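SusD family protein (Bacteroides uniformis, PDB 7KV1) probably captures beta-glucans at the cell surface of a human gut bacterium, as a SusD-like surface glycan-binding protein. Local coordinates at residues L159-G164 with V241-D246; V365-R370 with H375-K380; R474-S479 with K486-L491. All blocks are in the same frame, centred on the assembly; numbering follows the deposited sequence.

Contact 1: L159-G164 with V241-D246; sequences LWHYFG and VMYQND
Y243 reaches across from the end of helix 230-244, lays one ring face against H161 and turns its edge to W160, both on helix 138-162. Its CG stands anti to the backbone N (chi1 -165°), which carries the ring across to the other helix. The imidazole lies face-to-face over the phenol, with ring centres 4.3 Å apart and planes inclined by 28°; H161 CD2 sits above the middle of the Y243 ring, and H161 NE2 comes within 3.6 Å of Y243 CG. H161 ND1 is tied to the carbonyl of N157 in its own helix. Against W160 the geometry is T-shaped: the Y243 edge meets the face of the indole six-membered ring at 81°, with Y243 CD2 3.9 Å from W160 CH2. The cluster thus joins the carboxy-terminal turns of two helices in a TPR-like helical framework, consistent with the SusD family. Two waters extend the join. One accepts a hydrogen bond from W160 NE1 and donates to Q244 OE1, which also lies 3.3 Å from W160 CZ2; the other accepts from Y243 OH and donates to H161 O at 2.6 Å. An alanine at Y243 is likely to open a gap between the helices, leaving the H161 face without its stack and the water on H161 O without its phenolic donor. Q244 NE2 bonds to D186, while F470 meets H161 edge-to-face.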
loop_
_atom_site.group_PDB
_atom_site.type_symbol
_atom_site.label_atom_id
_atom_site.label_comp_id
_atom_site.label_asym_id
_atom_site.label_seq_id
_atom_site.Cartn_x
_atom_site.Cartn_y
_atom_site.Cartn_z
ATOM N N LEU A 159 -9.451 5.304 2.503
ATOM C CA LEU A 159 -10.935 5.293 2.371
ATOM C C LEU A 159 -11.329 5.474 0.906
ATOM O O LEU A 159 -12.201 4.733 0.411
ATOM C CB LEU A 159 -11.541 6.409 3.220
ATOM C CG LEU A 159 -11.491 6.172 4.724
ATOM C CD1 LEU A 159 -11.766 7.475 5.466
ATOM C CD2 LEU A 159 -12.485 5.081 5.147
ATOM N N TRP A 160 -10.745 6.476 0.268
ATOM C CA TRP A 160 -11.049 6.847 -1.127
ATOM C C TRP A 160 -10.732 5.666 -2.027
ATOM O O TRP A 160 -11.564 5.354 -2.884
ATOM C CB TRP A 160 -10.238 8.086 -1.507
ATOM C CG TRP A 160 -10.341 8.518 -2.930
ATOM C CD1 TRP A 160 -11.451 8.916 -3.616
ATOM C CD2 TRP A 160 -9.239 8.689 -3.832
ATOM N NE1 TRP A 160 -11.113 9.257 -4.906
ATOM C CE2 TRP A 160 -9.770 9.137 -5.066
ATOM C CE3 TRP A 160 -7.868 8.411 -3.755
ATOM C CZ2 TRP A 160 -8.976 9.330 -6.197
ATOM C CZ3 TRP A 160 -7.072 8.683 -4.846
ATOM C CH2 TRP A 160 -7.615 9.138 -6.053
ATOM N N HIS A 161 -9.588 5.008 -1.835
ATOM C CA HIS A 161 -9.159 3.885 -2.719
ATOM C C HIS A 161 -10.149 2.721 -2.623
ATOM O O HIS A 161 -10.446 2.106 -3.670
ATOM C CB HIS A 161 -7.733 3.405 -2.384
ATOM C CG HIS A 161 -6.626 4.038 -3.163
ATOM N ND1 HIS A 161 -6.168 5.312 -2.916
ATOM C CD2 HIS A 161 -5.879 3.571 -4.193
ATOM C CE1 HIS A 161 -5.152 5.572 -3.709
ATOM N NE2 HIS A 161 -4.981 4.535 -4.536
ATOM N N TYR A 162 -10.585 2.382 -1.408
ATOM C CA TYR A 162 -11.392 1.150 -1.136
ATOM C C TYR A 162 -12.878 1.450 -1.323
ATOM O O TYR A 162 -13.518 0.709 -2.116
ATOM C CB TYR A 162 -11.067 0.554 0.243
ATOM C CG TYR A 162 -9.780 -0.210 0.221
ATOM C CD1 TYR A 162 -9.684 -1.443 -0.398
ATOM C CD2 TYR A 162 -8.623 0.357 0.711
ATOM C CE1 TYR A 162 -8.472 -2.113 -0.486
ATOM C CE2 TYR A 162 -7.415 -0.306 0.642
ATOM C CZ TYR A 162 -7.334 -1.537 0.028
ATOM O OH TYR A 162 -6.129 -2.160 -0.077
ATOM N N PHE A 163 -13.404 2.484 -0.652
ATOM C CA PHE A 163 -14.863 2.775 -0.605
ATOM C C PHE A 163 -15.272 3.915 -1.551
ATOM O O PHE A 163 -16.459 3.946 -1.972
ATOM C CB PHE A 163 -15.296 3.094 0.823
ATOM C CG PHE A 163 -14.968 2.012 1.809
ATOM C CD1 PHE A 163 -15.789 0.895 1.928
ATOM C CD2 PHE A 163 -13.819 2.092 2.581
ATOM C CE1 PHE A 163 -15.466 -0.125 2.819
ATOM C CE2 PHE A 163 -13.516 1.083 3.490
ATOM C CZ PHE A 163 -14.313 -0.044 3.570
ATOM N N GLY A 164 -14.369 4.847 -1.868
ATOM C CA GLY A 164 -14.677 5.948 -2.815
ATOM C C GLY A 164 -15.597 7.024 -2.236
ATOM O O GLY A 164 -15.100 8.115 -1.905
ATOM N N VAL A 241 -2.841 11.369 -7.865
ATOM C CA VAL A 241 -3.004 11.934 -9.227
ATOM C C VAL A 241 -3.107 10.749 -10.214
ATOM O O VAL A 241 -4.020 10.714 -11.079
ATOM C CB VAL A 241 -1.819 12.871 -9.522
ATOM C CG1 VAL A 241 -1.700 13.167 -10.998
ATOM C CG2 VAL A 241 -1.933 14.167 -8.742
ATOM N N MET A 242 -2.240 9.753 -10.080
ATOM C CA MET A 242 -2.256 8.629 -11.058
ATOM C C MET A 242 -3.559 7.818 -10.899
ATOM O O MET A 242 -4.143 7.375 -11.899
ATOM C CB MET A 242 -0.992 7.786 -10.879
ATOM C CG MET A 242 0.284 8.582 -11.258
ATOM S SD MET A 242 1.802 7.776 -10.693
ATOM C CE MET A 242 2.008 6.578 -12.014
ATOM N N TYR A 243 -4.012 7.597 -9.672
ATOM C CA TYR A 243 -5.187 6.732 -9.428
ATOM C C TYR A 243 -6.412 7.445 -9.991
ATOM O O TYR A 243 -7.303 6.807 -10.448
ATOM C CB TYR A 243 -5.375 6.389 -7.946
ATOM C CG TYR A 243 -6.334 5.236 -7.793
ATOM C CD1 TYR A 243 -5.951 3.953 -8.128
ATOM C CD2 TYR A 243 -7.636 5.415 -7.325
ATOM C CE1 TYR A 243 -6.840 2.896 -8.060
ATOM C CE2 TYR A 243 -8.525 4.363 -7.202
ATOM C CZ TYR A 243 -8.125 3.086 -7.576
ATOM O OH TYR A 243 -8.996 2.035 -7.506
ATOM N N GLN A 244 -6.439 8.767 -9.935
ATOM C CA GLN A 244 -7.573 9.568 -10.457
ATOM C C GLN A 244 -7.503 9.673 -11.980
ATOM O O GLN A 244 -8.521 10.072 -12.540
ATOM C CB GLN A 244 -7.542 10.984 -9.855
ATOM C CG GLN A 244 -8.711 11.893 -10.184
ATOM C CD GLN A 244 -10.066 11.385 -9.771
ATOM O OE1 GLN A 244 -10.210 10.356 -9.099
ATOM N NE2 GLN A 244 -11.083 12.106 -10.229
ATOM N N ASN A 245 -6.321 9.468 -12.578
ATOM C CA ASN A 245 -6.025 9.742 -14.013
ATOM C C ASN A 245 -6.184 11.260 -14.205
ATOM O O ASN A 245 -6.740 11.693 -15.222
ATOM C CB ASN A 245 -6.885 8.877 -14.962
ATOM C CG ASN A 245 -6.346 7.465 -15.102
ATOM O OD1 ASN A 245 -5.204 7.284 -15.515
ATOM N ND2 ASN A 245 -7.108 6.474 -14.651
ATOM N N ASP A 246 -5.749 12.056 -13.224
ATOM C CA ASP A 246 -5.932 13.522 -13.262
ATOM C C ASP A 246 -4.822 14.127 -14.137
ATOM O O ASP A 246 -3.802 14.550 -13.593
ATOM C CB ASP A 246 -5.946 14.100 -11.840
ATOM C CG ASP A 246 -6.087 15.606 -11.796
ATOM O OD1 ASP A 246 -6.233 16.216 -12.884
ATOM O OD2 ASP A 246 -6.029 16.147 -10.672
HETATM O O HOH W 1 -12.290 9.727 -7.672
HETATM O O HOH W 2 -11.154 2.356 -6.133
#

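Contact 2: V365-R370 with H375-K380; sequences VEYTKR and HIWLQK
Y367 and H375 carry most of the surface shared by the 365-370 loop and the residues leading into strand 376-378, and aromatic packing is the first kind of interaction between them. Their rings form an offset stack, centres 4.4 Å apart and planes only 19° from parallel, in which Y367 CE2 hangs over the rim of one imidazole face, 3.4 Å from H375 CE1. Y367 takes the torsion that places CG between its backbone N and carbonyl carbon (chi1 61°), and this swings the ring toward the strand. Beyond the stack the phenol passes W377, Y367 CZ lying 4.1 Å from W377 CZ2, with the two ring systems set obliquely. The extended aliphatic chain of K369 crosses H375 at about a right angle, bringing K369 CE to 3.7 Å from H375 CE1.

Hydrogen bonding fixes how these rings are turned. H375 NE2 donates a hydrogen bond to V365 O at 3.2 Å, almost straight (165°), the carbonyl oxygen lying in the imidazole plane and meeting the donor nearly head-on. W377 NE1 donates to Y367 OH at 3.1 Å, also close to the indole plane, though this bond is more bent. Outside the two segments, D373 serves both rings, one carboxylate oxygen bonding Y367 OH and the other H375 ND1. D373 could stabilise a positive charge on H375, though the nearby K369 ammonium would oppose it.

Strands 358-360 and 376-378 pair antiparallel, and the arrangement belongs to this two-stranded hairpin, whose long connection folds back on the second strand through an aromatic cluster at the protein surface.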
loop_
_atom_site.group_PDB
_atom_site.type_symbol
_atom_site.label_atom_id
_atom_site.label_comp_id
_atom_site.label_asym_id
_atom_site.label_seq_id
_atom_site.Cartn_x
_atom_site.Cartn_y
_atom_site.Cartn_z
ATOM N N VAL A 365 8.725 -31.546 0.886
ATOM C CA VAL A 365 8.539 -31.010 2.271
ATOM C C VAL A 365 7.039 -31.045 2.591
ATOM O O VAL A 365 6.225 -30.524 1.784
ATOM C CB VAL A 365 9.156 -29.617 2.473
ATOM C CG1 VAL A 365 8.948 -29.094 3.888
ATOM C CG2 VAL A 365 10.636 -29.620 2.119
ATOM N N GLU A 366 6.679 -31.738 3.673
ATOM C CA GLU A 366 5.272 -32.037 4.012
ATOM C C GLU A 366 4.875 -31.040 5.102
ATOM O O GLU A 366 5.471 -31.045 6.182
ATOM C CB GLU A 366 5.096 -33.497 4.422
ATOM N N TYR A 367 3.949 -30.155 4.783
ATOM C CA TYR A 367 3.299 -29.302 5.794
ATOM C C TYR A 367 1.817 -29.593 5.653
ATOM O O TYR A 367 1.469 -30.425 4.803
ATOM C CB TYR A 367 3.798 -27.864 5.667
ATOM C CG TYR A 367 3.552 -27.146 4.358
ATOM C CD1 TYR A 367 2.323 -26.588 4.084
ATOM C CD2 TYR A 367 4.570 -26.932 3.439
ATOM C CE1 TYR A 367 2.098 -25.879 2.918
ATOM C CE2 TYR A 367 4.366 -26.209 2.269
ATOM C CZ TYR A 367 3.122 -25.662 2.021
ATOM O OH TYR A 367 2.852 -24.948 0.896
ATOM N N THR A 368 0.966 -28.998 6.477
ATOM C CA THR A 368 -0.492 -29.166 6.306
ATOM C C THR A 368 -0.934 -28.175 5.234
ATOM O O THR A 368 -0.963 -26.971 5.546
ATOM C CB THR A 368 -1.222 -28.981 7.630
ATOM O OG1 THR A 368 -0.584 -29.913 8.510
ATOM C CG2 THR A 368 -2.709 -29.198 7.477
ATOM N N LYS A 369 -1.184 -28.675 4.025
ATOM C CA LYS A 369 -1.702 -27.891 2.884
ATOM C C LYS A 369 -3.073 -27.329 3.249
ATOM O O LYS A 369 -3.946 -28.064 3.731
ATOM C CB LYS A 369 -1.796 -28.721 1.612
ATOM C CG LYS A 369 -0.459 -29.087 0.986
ATOM C CD LYS A 369 -0.661 -29.824 -0.309
ATOM C CE LYS A 369 0.563 -30.577 -0.774
ATOM N NZ LYS A 369 0.392 -31.032 -2.177
ATOM N N ARG A 370 -3.219 -26.032 3.062
ATOM C CA ARG A 370 -4.485 -25.311 3.271
ATOM C C ARG A 370 -5.072 -25.000 1.889
ATOM O O ARG A 370 -4.576 -25.528 0.865
ATOM C CB ARG A 370 -4.231 -24.130 4.192
ATOM C CG ARG A 370 -4.212 -24.506 5.668
ATOM C CD ARG A 370 -4.154 -23.310 6.606
ATOM N NE ARG A 370 -4.617 -23.724 7.929
ATOM C CZ ARG A 370 -5.140 -22.941 8.872
ATOM N NH1 ARG A 370 -5.244 -21.636 8.704
ATOM N NH2 ARG A 370 -5.581 -23.486 10.001
ATOM N N HIS A 375 2.555 -24.368 -2.679
ATOM C CA HIS A 375 3.938 -24.551 -2.151
ATOM C C HIS A 375 4.787 -23.328 -2.514
ATOM O O HIS A 375 6.035 -23.440 -2.440
ATOM C CB HIS A 375 4.578 -25.861 -2.662
ATOM C CG HIS A 375 4.444 -26.987 -1.690
ATOM N ND1 HIS A 375 3.224 -27.318 -1.125
ATOM C CD2 HIS A 375 5.362 -27.822 -1.134
ATOM C CE1 HIS A 375 3.393 -28.315 -0.267
ATOM N NE2 HIS A 375 4.685 -28.649 -0.256
ATOM N N ILE A 376 4.148 -22.200 -2.871
ATOM C CA ILE A 376 4.869 -20.905 -3.065
ATOM C C ILE A 376 4.222 -19.874 -2.156
ATOM O O ILE A 376 2.983 -19.845 -2.107
ATOM C CB ILE A 376 4.877 -20.410 -4.520
ATOM C CG1 ILE A 376 5.192 -21.523 -5.516
ATOM C CG2 ILE A 376 5.824 -19.229 -4.668
ATOM C CD1 ILE A 376 5.019 -21.102 -6.937
ATOM N N TRP A 377 5.062 -19.061 -1.525
ATOM C CA TRP A 377 4.673 -18.033 -0.551
ATOM C C TRP A 377 5.464 -16.766 -0.834
ATOM O O TRP A 377 6.453 -16.837 -1.599
ATOM C CB TRP A 377 4.911 -18.549 0.864
ATOM C CG TRP A 377 4.236 -19.856 1.145
ATOM C CD1 TRP A 377 4.765 -21.113 1.041
ATOM C CD2 TRP A 377 2.853 -20.039 1.502
ATOM N NE1 TRP A 377 3.805 -22.058 1.317
ATOM C CE2 TRP A 377 2.634 -21.426 1.637
ATOM C CE3 TRP A 377 1.783 -19.166 1.718
ATOM C CZ2 TRP A 377 1.382 -21.948 1.980
ATOM C CZ3 TRP A 377 0.556 -19.686 2.074
ATOM C CH2 TRP A 377 0.357 -21.056 2.199
ATOM N N LEU A 378 5.069 -15.663 -0.204
ATOM C CA LEU A 378 5.778 -14.363 -0.351
ATOM C C LEU A 378 7.038 -14.393 0.530
ATOM O O LEU A 378 6.922 -14.461 1.765
ATOM C CB LEU A 378 4.829 -13.220 0.027
ATOM C CG LEU A 378 5.402 -11.811 -0.035
ATOM C CD1 LEU A 378 5.777 -11.426 -1.452
ATOM C CD2 LEU A 378 4.404 -10.807 0.542
ATOM N N GLN A 379 8.202 -14.302 -0.090
ATOM C CA GLN A 379 9.510 -14.258 0.611
ATOM C C GLN A 379 9.690 -12.911 1.325
ATOM O O GLN A 379 10.360 -12.874 2.347
ATOM C CB GLN A 379 10.601 -14.568 -0.411
ATOM C CG GLN A 379 12.004 -14.377 0.136
ATOM C CD GLN A 379 12.424 -15.497 1.053
ATOM O OE1 GLN A 379 12.037 -16.652 0.869
ATOM N NE2 GLN A 379 13.241 -15.148 2.037
ATOM N N LYS A 380 9.150 -11.815 0.797
ATOM C CA LYS A 380 9.507 -10.447 1.253
ATOM C C LYS A 380 9.181 -10.295 2.742
ATOM O O LYS A 380 9.903 -9.514 3.427
ATOM C CB LYS A 380 8.765 -9.399 0.421
ATOM C CG LYS A 380 9.299 -9.272 -1.000
ATOM C CD LYS A 380 8.592 -8.198 -1.813
ATOM C CE LYS A 380 9.148 -8.083 -3.217
ATOM N NZ LYS A 380 8.220 -7.296 -4.065
#

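Contact 3: R474-S479 with K486-L491; sequences RAEGIS and KATTAL
E476 holds the first turn of helix 487-490 through a single carboxylate oxygen. OE2 accepts two bonds from T488: the hydroxyl OG1 at 2.8 Å on the syn side, somewhat out of the carboxylate plane, and the backbone N, also at 2.8 Å and almost straight (171°), from well above that plane. Both donors come from the same face. T488 can offer them together because its OG1 lies between the backbone N and the carbonyl carbon (chi1 52°), next to its own N-H. T488 CG2 also touches the carboxylate, 3.4 Å from E476 OE1. A negative charge at the amino-terminal end of a helix is probably favoured by the helix dipole.

The packing is close here as well. E476 OE2 also lies 3.5 Å from K486 CB, while the buried methyl of A475 meets K486 CG at 4.1 Å. Farther out the contact slackens. The K486 chain bends back along the A475 carbonyl, but its ammonium only approaches, NZ staying 4.0 Å from A475 O and 4.8 Å from E476 OE1, so charge attraction there is at most long-range. K486 is partly exposed, and its ammonium end forms the loose side of the contact.

The turn that follows helix 468-474 is thereby closed onto the short helix 487-490. That helix leans back on its predecessor, A487 and A490 packing on L472, whereas I478 beds against V451 of helix 451-461.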
loop_
_atom_site.group_PDB
_atom_site.type_symbol
_atom_site.label_atom_id
_atom_site.label_comp_id
_atom_site.label_asym_id
_atom_site.label_seq_id
_atom_site.Cartn_x
_atom_site.Cartn_y
_atom_site.Cartn_z
ATOM N N ARG A 474 -6.535 1.601 -12.328
ATOM C CA ARG A 474 -6.257 2.948 -12.883
ATOM C C ARG A 474 -5.928 2.828 -14.372
ATOM O O ARG A 474 -6.162 3.832 -15.117
ATOM C CB ARG A 474 -5.178 3.639 -12.059
ATOM C CG ARG A 474 -3.757 3.153 -12.303
ATOM C CD ARG A 474 -2.823 3.784 -11.282
ATOM N NE ARG A 474 -1.472 3.297 -11.442
ATOM C CZ ARG A 474 -0.624 3.701 -12.403
ATOM N NH1 ARG A 474 -1.001 4.598 -13.300
ATOM N NH2 ARG A 474 0.605 3.211 -12.448
ATOM N N ALA A 475 -5.380 1.675 -14.778
ATOM C CA ALA A 475 -4.955 1.384 -16.167
ATOM C C ALA A 475 -6.166 1.340 -17.096
ATOM O O ALA A 475 -5.966 1.508 -18.292
ATOM C CB ALA A 475 -4.146 0.114 -16.278
ATOM N N GLU A 476 -7.375 1.240 -16.564
ATOM C CA GLU A 476 -8.606 1.428 -17.368
ATOM C C GLU A 476 -8.597 2.812 -18.048
ATOM O O GLU A 476 -9.245 2.947 -19.096
ATOM C CB GLU A 476 -9.859 1.167 -16.532
ATOM C CG GLU A 476 -9.989 -0.287 -16.118
ATOM C CD GLU A 476 -10.198 -1.239 -17.286
ATOM O OE1 GLU A 476 -10.942 -0.869 -18.209
ATOM O OE2 GLU A 476 -9.571 -2.307 -17.307
ATOM N N GLY A 477 -7.929 3.810 -17.474
ATOM C CA GLY A 477 -7.885 5.162 -18.022
ATOM C C GLY A 477 -6.586 5.399 -18.776
ATOM O O GLY A 477 -6.378 6.549 -19.167
ATOM N N ILE A 478 -5.761 4.375 -19.018
ATOM C CA ILE A 478 -4.414 4.560 -19.638
ATOM C C ILE A 478 -4.429 4.013 -21.065
ATOM O O ILE A 478 -4.436 2.774 -21.248
ATOM C CB ILE A 478 -3.299 3.899 -18.818
ATOM C CG1 ILE A 478 -3.254 4.465 -17.399
ATOM C CG2 ILE A 478 -1.972 4.038 -19.569
ATOM C CD1 ILE A 478 -2.232 3.806 -16.526
ATOM N N SER A 479 -4.332 4.929 -22.030
ATOM C CA SER A 479 -4.403 4.643 -23.484
ATOM C C SER A 479 -3.482 3.490 -23.942
ATOM O O SER A 479 -3.955 2.541 -24.638
ATOM C CB SER A 479 -4.130 5.915 -24.251
ATOM O OG SER A 479 -4.617 5.695 -25.534
ATOM N N LYS A 486 -4.490 -4.327 -17.550
ATOM C CA LYS A 486 -5.773 -3.632 -17.272
ATOM C C LYS A 486 -6.713 -4.541 -16.490
ATOM O O LYS A 486 -6.855 -5.685 -16.888
ATOM C CB LYS A 486 -6.448 -3.163 -18.569
ATOM C CG LYS A 486 -5.653 -2.148 -19.355
ATOM C CD LYS A 486 -6.237 -1.905 -20.732
ATOM C CE LYS A 486 -7.599 -1.255 -20.695
ATOM N NZ LYS A 486 -7.642 -0.078 -21.601
ATOM N N ALA A 487 -7.414 -3.986 -15.490
ATOM C CA ALA A 487 -8.343 -4.724 -14.604
ATOM C C ALA A 487 -9.357 -5.551 -15.418
ATOM O O ALA A 487 -9.532 -6.748 -15.066
ATOM C CB ALA A 487 -9.043 -3.798 -13.636
ATOM N N THR A 488 -10.039 -4.965 -16.410
ATOM C CA THR A 488 -11.164 -5.650 -17.105
ATOM C C THR A 488 -10.700 -6.906 -17.843
ATOM O O THR A 488 -11.552 -7.796 -18.061
ATOM C CB THR A 488 -11.916 -4.733 -18.083
ATOM O OG1 THR A 488 -10.989 -4.111 -18.981
ATOM C CG2 THR A 488 -12.709 -3.680 -17.349
ATOM N N THR A 489 -9.443 -6.976 -18.269
ATOM C CA THR A 489 -8.913 -8.106 -19.063
ATOM C C THR A 489 -7.956 -8.964 -18.239
ATOM O O THR A 489 -7.766 -10.100 -18.618
ATOM C CB THR A 489 -8.271 -7.611 -20.366
ATOM O OG1 THR A 489 -7.533 -6.431 -20.049
ATOM C CG2 THR A 489 -9.313 -7.353 -21.446
ATOM N N ALA A 490 -7.374 -8.460 -17.155
ATOM C CA ALA A 490 -6.417 -9.252 -16.345
ATOM C C ALA A 490 -7.162 -9.986 -15.233
ATOM O O ALA A 490 -6.651 -11.011 -14.765
ATOM C CB ALA A 490 -5.335 -8.356 -15.763
ATOM N N LEU A 491 -8.221 -9.385 -14.700
ATOM C CA LEU A 491 -8.933 -9.916 -13.504
ATOM C C LEU A 491 -10.142 -10.700 -14.003
ATOM O O LEU A 491 -11.291 -10.216 -13.945
ATOM C CB LEU A 491 -9.281 -8.770 -12.558
ATOM C CG LEU A 491 -8.068 -7.981 -12.061
ATOM C CD1 LEU A 491 -8.518 -6.823 -11.176
ATOM C CD2 LEU A 491 -7.040 -8.863 -11.336
#

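How the contacts relate
Contact 1 is the buried one, contact 3 is partly buried and contact 2 lies at the surface, on the opposite side of the chain's centre from contact 1. Contacts 1 and 3 are neighbours, centres about 14 Å apart: N245, just past helix 230-244, probably bonds through ND2 to the carbonyl of R474, and M242 packs on the R474 guanidinium. Contact 2 touches neither. Contacts 1 and 2 are both aromatic clusters, but in contact 1 ring packing and two waters join helices far apart in sequence, whereas in contact 2 direct bonds tie a loop to its own hairpin. Contact 3 has no rings; a carboxylate closes a turn between helices adjacent in sequence.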